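Local coordinates for alkylhalidase CmlS (PDB 3I3L), which is a flavin-dependent halogenase of chloramphenicol biosynthesis in Streptomyces venezuelae and carries its FAD cofactor through a covalent bond to the protein, at residues R522-D527 against E531-K536; T474-T479 against Q553-L558. All coordinates share one frame; numbering follows the deposited sequence.

Contact 1 of 2, residues R522-D527 against E531-K536; sequences RQIFQD and EEFGYK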
loop_
_atom_site.group_PDB
_atom_site.type_symbol
_atom_site.label_atom_id
_atom_site.label_comp_id
_atom_site.label_asym_id
_atom_site.label_seq_id
_atom_site.Cartn_x
_atom_site.Cartn_y
_atom_site.Cartn_z
ATOM N N ARG A 522 22.559 11.116 18.370
ATOM C CA ARG A 522 22.068 12.486 18.266
ATOM C C ARG A 522 23.234 13.475 18.253
ATOM O O ARG A 522 23.207 14.468 17.556
ATOM C CB ARG A 522 21.144 12.814 19.453
ATOM C CG ARG A 522 20.490 14.182 19.308
ATOM C CD ARG A 522 20.089 14.737 20.631
ATOM N NE ARG A 522 21.219 14.833 21.532
ATOM C CZ ARG A 522 22.025 15.879 21.607
ATOM N NH1 ARG A 522 23.020 15.855 22.475
ATOM N NH2 ARG A 522 21.841 16.932 20.816
ATOM N N GLN A 523 24.233 13.199 19.071
ATOM C CA GLN A 523 25.431 14.016 19.165
ATOM C C GLN A 523 26.116 14.149 17.831
ATOM O O GLN A 523 26.504 15.259 17.432
ATOM C CB GLN A 523 26.394 13.427 20.171
ATOM C CG GLN A 523 26.037 13.828 21.576
ATOM C CD GLN A 523 26.519 15.232 21.883
ATOM O OE1 GLN A 523 26.927 15.997 20.978
ATOM N NE2 GLN A 523 26.476 15.588 23.161
ATOM N N ILE A 524 26.224 13.032 17.123
ATOM C CA ILE A 524 26.704 13.074 15.768
ATOM C C ILE A 524 26.071 14.229 14.991
ATOM O O ILE A 524 26.781 15.022 14.362
ATOM C CB ILE A 524 26.471 11.753 15.014
ATOM C CG1 ILE A 524 27.194 10.607 15.754
ATOM C CG2 ILE A 524 26.883 11.922 13.541
ATOM C CD1 ILE A 524 27.137 9.241 15.077
ATOM N N PHE A 525 24.750 14.357 15.077
ATOM C CA PHE A 525 24.038 15.265 14.184
ATOM C C PHE A 525 24.051 16.708 14.637
ATOM O O PHE A 525 23.961 17.616 13.812
ATOM C CB PHE A 525 22.637 14.734 13.841
ATOM C CG PHE A 525 22.690 13.460 13.031
ATOM C CD1 PHE A 525 22.881 13.503 11.653
ATOM C CD2 PHE A 525 22.632 12.219 13.661
ATOM C CE1 PHE A 525 22.997 12.311 10.888
ATOM C CE2 PHE A 525 22.733 11.053 12.923
ATOM C CZ PHE A 525 22.925 11.096 11.530
ATOM N N GLN A 526 24.186 16.907 15.938
ATOM C CA GLN A 526 24.445 18.213 16.526
ATOM C C GLN A 526 25.822 18.760 16.061
ATOM O O GLN A 526 25.956 19.908 15.674
ATOM C CB GLN A 526 24.446 18.082 18.053
ATOM C CG GLN A 526 24.526 19.440 18.747
ATOM C CD GLN A 526 23.372 20.287 18.318
ATOM O OE1 GLN A 526 22.202 19.869 18.423
ATOM N NE2 GLN A 526 23.662 21.484 17.812
ATOM N N ASP A 527 26.824 17.895 16.084
ATOM C CA ASP A 527 28.162 18.222 15.593
ATOM C C ASP A 527 28.077 18.553 14.121
ATOM O O ASP A 527 28.647 19.560 13.664
ATOM C CB ASP A 527 29.131 17.052 15.810
ATOM C CG ASP A 527 29.444 16.789 17.291
ATOM O OD1 ASP A 527 29.253 17.687 18.135
ATOM O OD2 ASP A 527 29.910 15.678 17.617
ATOM N N GLU A 531 29.318 21.985 12.398
ATOM C CA GLU A 531 30.606 21.940 11.721
ATOM C C GLU A 531 30.414 21.696 10.253
ATOM O O GLU A 531 31.270 22.040 9.431
ATOM C CB GLU A 531 31.474 20.834 12.312
ATOM C CG GLU A 531 31.467 20.727 13.832
ATOM C CD GLU A 531 32.129 19.449 14.324
ATOM O OE1 GLU A 531 32.073 19.196 15.535
ATOM O OE2 GLU A 531 32.692 18.675 13.521
ATOM N N GLU A 532 29.280 21.085 9.912
ATOM C CA GLU A 532 28.912 20.831 8.510
ATOM C C GLU A 532 29.899 19.948 7.752
ATOM O O GLU A 532 30.196 20.195 6.582
ATOM C CB GLU A 532 28.631 22.155 7.795
ATOM C CG GLU A 532 27.493 22.995 8.495
ATOM C CD GLU A 532 27.052 24.208 7.701
ATOM O OE1 GLU A 532 27.848 24.717 6.873
ATOM O OE2 GLU A 532 25.880 24.626 7.874
ATOM N N PHE A 533 30.449 18.945 8.440
ATOM C CA PHE A 533 31.294 17.964 7.778
ATOM C C PHE A 533 30.538 17.226 6.663
ATOM O O PHE A 533 29.323 17.376 6.520
ATOM C CB PHE A 533 31.968 16.991 8.757
ATOM C CG PHE A 533 31.058 16.363 9.752
ATOM C CD1 PHE A 533 30.137 15.384 9.358
ATOM C CD2 PHE A 533 31.139 16.687 11.101
ATOM C CE1 PHE A 533 29.297 14.805 10.266
ATOM C CE2 PHE A 533 30.294 16.077 12.041
ATOM C CZ PHE A 533 29.373 15.127 11.615
ATOM N N GLY A 534 31.278 16.458 5.867
ATOM C CA GLY A 534 30.743 15.776 4.708
ATOM C C GLY A 534 30.376 14.313 4.945
ATOM O O GLY A 534 30.419 13.805 6.081
ATOM N N TYR A 535 30.036 13.640 3.858
ATOM C CA TYR A 535 29.636 12.215 3.894
ATOM C C TYR A 535 30.666 11.299 4.572
ATOM O O TYR A 535 30.322 10.526 5.466
ATOM C CB TYR A 535 29.414 11.710 2.473
ATOM C CG TYR A 535 28.910 10.280 2.424
ATOM C CD1 TYR A 535 27.689 9.930 3.039
ATOM C CD2 TYR A 535 29.629 9.289 1.731
ATOM C CE1 TYR A 535 27.199 8.634 2.987
ATOM C CE2 TYR A 535 29.158 7.989 1.666
ATOM C CZ TYR A 535 27.945 7.673 2.300
ATOM O OH TYR A 535 27.478 6.413 2.272
ATOM N N LYS A 536 31.937 11.403 4.167
ATOM C CA LYS A 536 32.962 10.534 4.732
ATOM C C LYS A 536 32.986 10.594 6.259
ATOM O O LYS A 536 33.060 9.570 6.918
ATOM C CB LYS A 536 34.352 10.868 4.132
ATOM C CG LYS A 536 34.504 10.432 2.671
ATOM C CD LYS A 536 35.752 11.094 2.034
ATOM C CE LYS A 536 35.854 10.692 0.557
ATOM N NZ LYS A 536 37.124 11.168 -0.055
#
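Asp527 and Glu531 are joined by one of the last i to i-4 bonds of helix 519-531: Glu531 N donates to Asp527 O over 2.8 Å, with 147° at the hydrogen, just before Glu532 turns to positive phi and ends the helical path. The side chain of Glu531 runs extended past the same carbonyl. Its first torsion sets CG beside its own backbone N, and Glu531 CG lies 3.1 Å from Asp527 O, a tight fit. The two acidic side chains lie alongside each other and point the same way, their carboxylate planes 19° apart. Asp527 OD1 is 4.1 Å from Glu531 OE1, close enough that the like charges probably disfavour each other; the salt bridge from Asp527 OD2 to Arg541 probably eases this, since it supplies a positive charge from the next helix.

Phe533 packs back on the helix with Glu531 OE2 at the edge of its ring, in plane. Its CG sits between the backbone N and the carbonyl carbon (chi1 49°), which folds the ring against the helix just left behind. At the ring edge, Phe533 CZ comes to 3.8 Å from Ile524 O, which lies near the ring plane, while Phe533 CE2 approaches Asp527 C obliquely at 3.9 Å. Ile524 CG2 is 4.5 Å from Phe533 CZ, a looser apolar contact, and the same methyl rests over the centre of the Phe525 ring. Ile524 and Phe533 both go on to pack against Leu538.

This is a short connection between two consecutive helices, in which a residue of left-handed conformation, Glu532, stops the first helix, an aromatic residue packs back upon it, and Gly534 serves as N-cap of helix 535-543.

Contact 2 of 2, residues T474-T479 against Q553-L558; sequences TRFKWT and QIVVRL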
loop_
_atom_site.group_PDB
_atom_site.type_symbol
_atom_site.label_atom_id
_atom_site.label_comp_id
_atom_site.label_asym_id
_atom_site.label_seq_id
_atom_site.Cartn_x
_atom_site.Cartn_y
_atom_site.Cartn_z
ATOM N N THR A 474 30.813 16.778 0.146
ATOM C CA THR A 474 31.899 17.236 0.979
ATOM C C THR A 474 31.395 18.136 2.078
ATOM O O THR A 474 32.132 18.446 3.010
ATOM C CB THR A 474 32.967 17.971 0.124
ATOM O OG1 THR A 474 32.345 19.031 -0.610
ATOM C CG2 THR A 474 33.606 16.999 -0.884
ATOM N N ARG A 475 30.149 18.587 1.971
ATOM C CA ARG A 475 29.565 19.375 3.053
ATOM C C ARG A 475 28.072 19.108 3.292
ATOM O O ARG A 475 27.282 19.225 2.354
ATOM C CB ARG A 475 29.794 20.866 2.758
ATOM C CG ARG A 475 29.055 21.811 3.690
ATOM C CD ARG A 475 29.256 23.238 3.235
ATOM N NE ARG A 475 28.619 24.211 4.120
ATOM C CZ ARG A 475 28.419 25.485 3.766
ATOM N NH1 ARG A 475 27.844 26.345 4.618
ATOM N NH2 ARG A 475 28.782 25.906 2.547
ATOM N N PHE A 476 27.690 18.778 4.532
ATOM C CA PHE A 476 26.270 18.620 4.882
ATOM C C PHE A 476 25.807 19.804 5.713
ATOM O O PHE A 476 26.541 20.256 6.581
ATOM C CB PHE A 476 25.997 17.340 5.729
ATOM C CG PHE A 476 25.847 16.071 4.932
ATOM C CD1 PHE A 476 24.823 15.928 4.017
ATOM C CD2 PHE A 476 26.728 14.998 5.123
ATOM C CE1 PHE A 476 24.646 14.746 3.305
ATOM C CE2 PHE A 476 26.590 13.822 4.404
ATOM C CZ PHE A 476 25.533 13.688 3.493
ATOM N N LYS A 477 24.561 20.237 5.510
ATOM C CA LYS A 477 23.865 21.165 6.434
ATOM C C LYS A 477 22.649 20.514 7.120
ATOM O O LYS A 477 21.913 19.680 6.523
ATOM C CB LYS A 477 23.352 22.364 5.663
ATOM C CG LYS A 477 24.448 23.171 4.956
ATOM C CD LYS A 477 23.779 24.456 4.340
ATOM C CE LYS A 477 24.790 25.386 3.712
ATOM N NZ LYS A 477 24.117 26.236 2.671
ATOM N N TRP A 478 22.427 20.876 8.362
ATOM C CA TRP A 478 21.269 20.369 9.099
ATOM C C TRP A 478 20.179 21.442 9.060
ATOM O O TRP A 478 20.486 22.641 8.993
ATOM C CB TRP A 478 21.673 20.071 10.531
ATOM C CG TRP A 478 20.647 19.499 11.435
ATOM C CD1 TRP A 478 19.951 20.169 12.407
ATOM C CD2 TRP A 478 20.216 18.124 11.508
ATOM N NE1 TRP A 478 19.115 19.295 13.055
ATOM C CE2 TRP A 478 19.268 18.040 12.532
ATOM C CE3 TRP A 478 20.565 16.968 10.821
ATOM C CZ2 TRP A 478 18.633 16.837 12.876
ATOM C CZ3 TRP A 478 19.954 15.781 11.155
ATOM C CH2 TRP A 478 19.009 15.710 12.179
ATOM N N THR A 479 18.925 21.005 9.091
ATOM C CA THR A 479 17.775 21.921 9.024
ATOM C C THR A 479 17.367 22.276 10.451
ATOM O O THR A 479 16.937 21.407 11.225
ATOM C CB THR A 479 16.568 21.315 8.249
ATOM O OG1 THR A 479 16.985 20.878 6.940
ATOM C CG2 THR A 479 15.440 22.359 8.082
ATOM N N GLN A 553 21.559 3.972 4.580
ATOM C CA GLN A 553 20.101 4.100 4.616
ATOM C C GLN A 553 19.767 5.299 5.505
ATOM O O GLN A 553 18.904 6.097 5.187
ATOM C CB GLN A 553 19.462 2.813 5.172
ATOM C CG GLN A 553 19.572 1.575 4.282
ATOM C CD GLN A 553 20.989 0.952 4.267
ATOM O OE1 GLN A 553 21.971 1.500 4.826
ATOM N NE2 GLN A 553 21.098 -0.195 3.604
ATOM N N ILE A 554 20.499 5.426 6.599
ATOM C CA ILE A 554 20.283 6.496 7.549
ATOM C C ILE A 554 20.476 7.870 6.882
ATOM O O ILE A 554 19.620 8.733 6.995
ATOM C CB ILE A 554 21.154 6.307 8.809
ATOM C CG1 ILE A 554 20.621 5.134 9.633
ATOM C CG2 ILE A 554 21.154 7.553 9.672
ATOM C CD1 ILE A 554 21.423 4.800 10.854
ATOM N N VAL A 555 21.555 8.059 6.123
ATOM C CA VAL A 555 21.729 9.354 5.517
ATOM C C VAL A 555 20.776 9.588 4.354
ATOM O O VAL A 555 20.317 10.720 4.156
ATOM C CB VAL A 555 23.248 9.816 5.208
ATOM C CG1 VAL A 555 24.305 8.896 5.799
ATOM C CG2 VAL A 555 23.435 10.069 3.767
ATOM N N VAL A 556 20.470 8.549 3.583
ATOM C CA VAL A 556 19.478 8.736 2.506
ATOM C C VAL A 556 18.102 9.144 3.074
ATOM O O VAL A 556 17.414 10.041 2.551
ATOM C CB VAL A 556 19.364 7.492 1.547
ATOM C CG1 VAL A 556 18.177 7.625 0.620
ATOM C CG2 VAL A 556 20.649 7.338 0.708
ATOM N N ARG A 557 17.700 8.473 4.135
ATOM C CA ARG A 557 16.416 8.811 4.740
ATOM C C ARG A 557 16.422 10.232 5.305
ATOM O O ARG A 557 15.466 10.957 5.129
ATOM C CB ARG A 557 16.001 7.791 5.807
ATOM C CG ARG A 557 15.371 6.511 5.230
ATOM C CD ARG A 557 14.356 6.882 4.139
ATOM N NE ARG A 557 13.895 5.738 3.337
ATOM C CZ ARG A 557 14.466 5.286 2.214
ATOM N NH1 ARG A 557 13.927 4.255 1.576
ATOM N NH2 ARG A 557 15.565 5.841 1.719
ATOM N N LEU A 558 17.520 10.639 5.933
ATOM C CA LEU A 558 17.629 12.030 6.445
ATOM C C LEU A 558 17.595 13.047 5.326
ATOM O O LEU A 558 17.090 14.165 5.501
ATOM C CB LEU A 558 18.857 12.226 7.344
ATOM C CG LEU A 558 18.721 11.576 8.715
ATOM C CD1 LEU A 558 20.112 11.279 9.337
ATOM C CD2 LEU A 558 17.808 12.407 9.657
#
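Phe476 and Trp478 meet Val555 and Leu558 in a strand-on-helix packing, one layer of a small alpha+beta unit whose three-stranded antiparallel sheet lies against helices. Phe476 points straight at helix 551-560, whereas Trp478 reaches it with the end of its indole; on the helix, Val555 and Leu558, three residues apart, share one face. Phe476 CZ, the far end of the ring, lies 4.2 Å from Val555 CG2, and the two side chains cross at about a right angle. In the second pair, Trp478 CZ3 of the six-membered ring approaches Leu558 CD2 at 4.3 Å, the methyl meeting the ring obliquely. The indole's benzo end is carried toward the helix because Trp478 CG stands opposite the backbone N (chi1 -178°). Both contacts are purely apolar; the first bridges backbones 10.3 Å apart between Phe476 CA and Val555 CA.

Further out, Tyr535 and Leu538 touch both Phe476 and Val555, while Leu564 of the adjoining strand touches Phe476, Trp478 and Leu558, so the pairs belong to one common core. Leu528 packs on the two aromatic rings from helix 519-531. The strand itself is paired to strand 564-568, with a classic beta bulge near its start, where Thr474 and Arg475 both face Tyr567. The polar edge of the buried indole is satisfied as well: Trp478 NE1 is hydrogen-bonded to the backbone atom Lys482 O.

In the fold
From the N terminus, the chain passes through the FAD-binding part before reaching strand 473-478, the first half of contact 2. It then runs through further strands into helix 519-531, makes the short turn of contact 1 into helix 535-543, and only with helix 551-560 closes the long loop of contact 2; contact 1 is thus a small local closure enclosed by a large one. Their centres are about 9 Å apart, and they touch directly: Glu532 OE1 forms a salt bridge with Arg475 NH1, and Phe525 CE1 packs on Leu558 CD1 at 3.4 Å. Together they tie three consecutive helices to the edge strand of the C-terminal domain, away from the flavin.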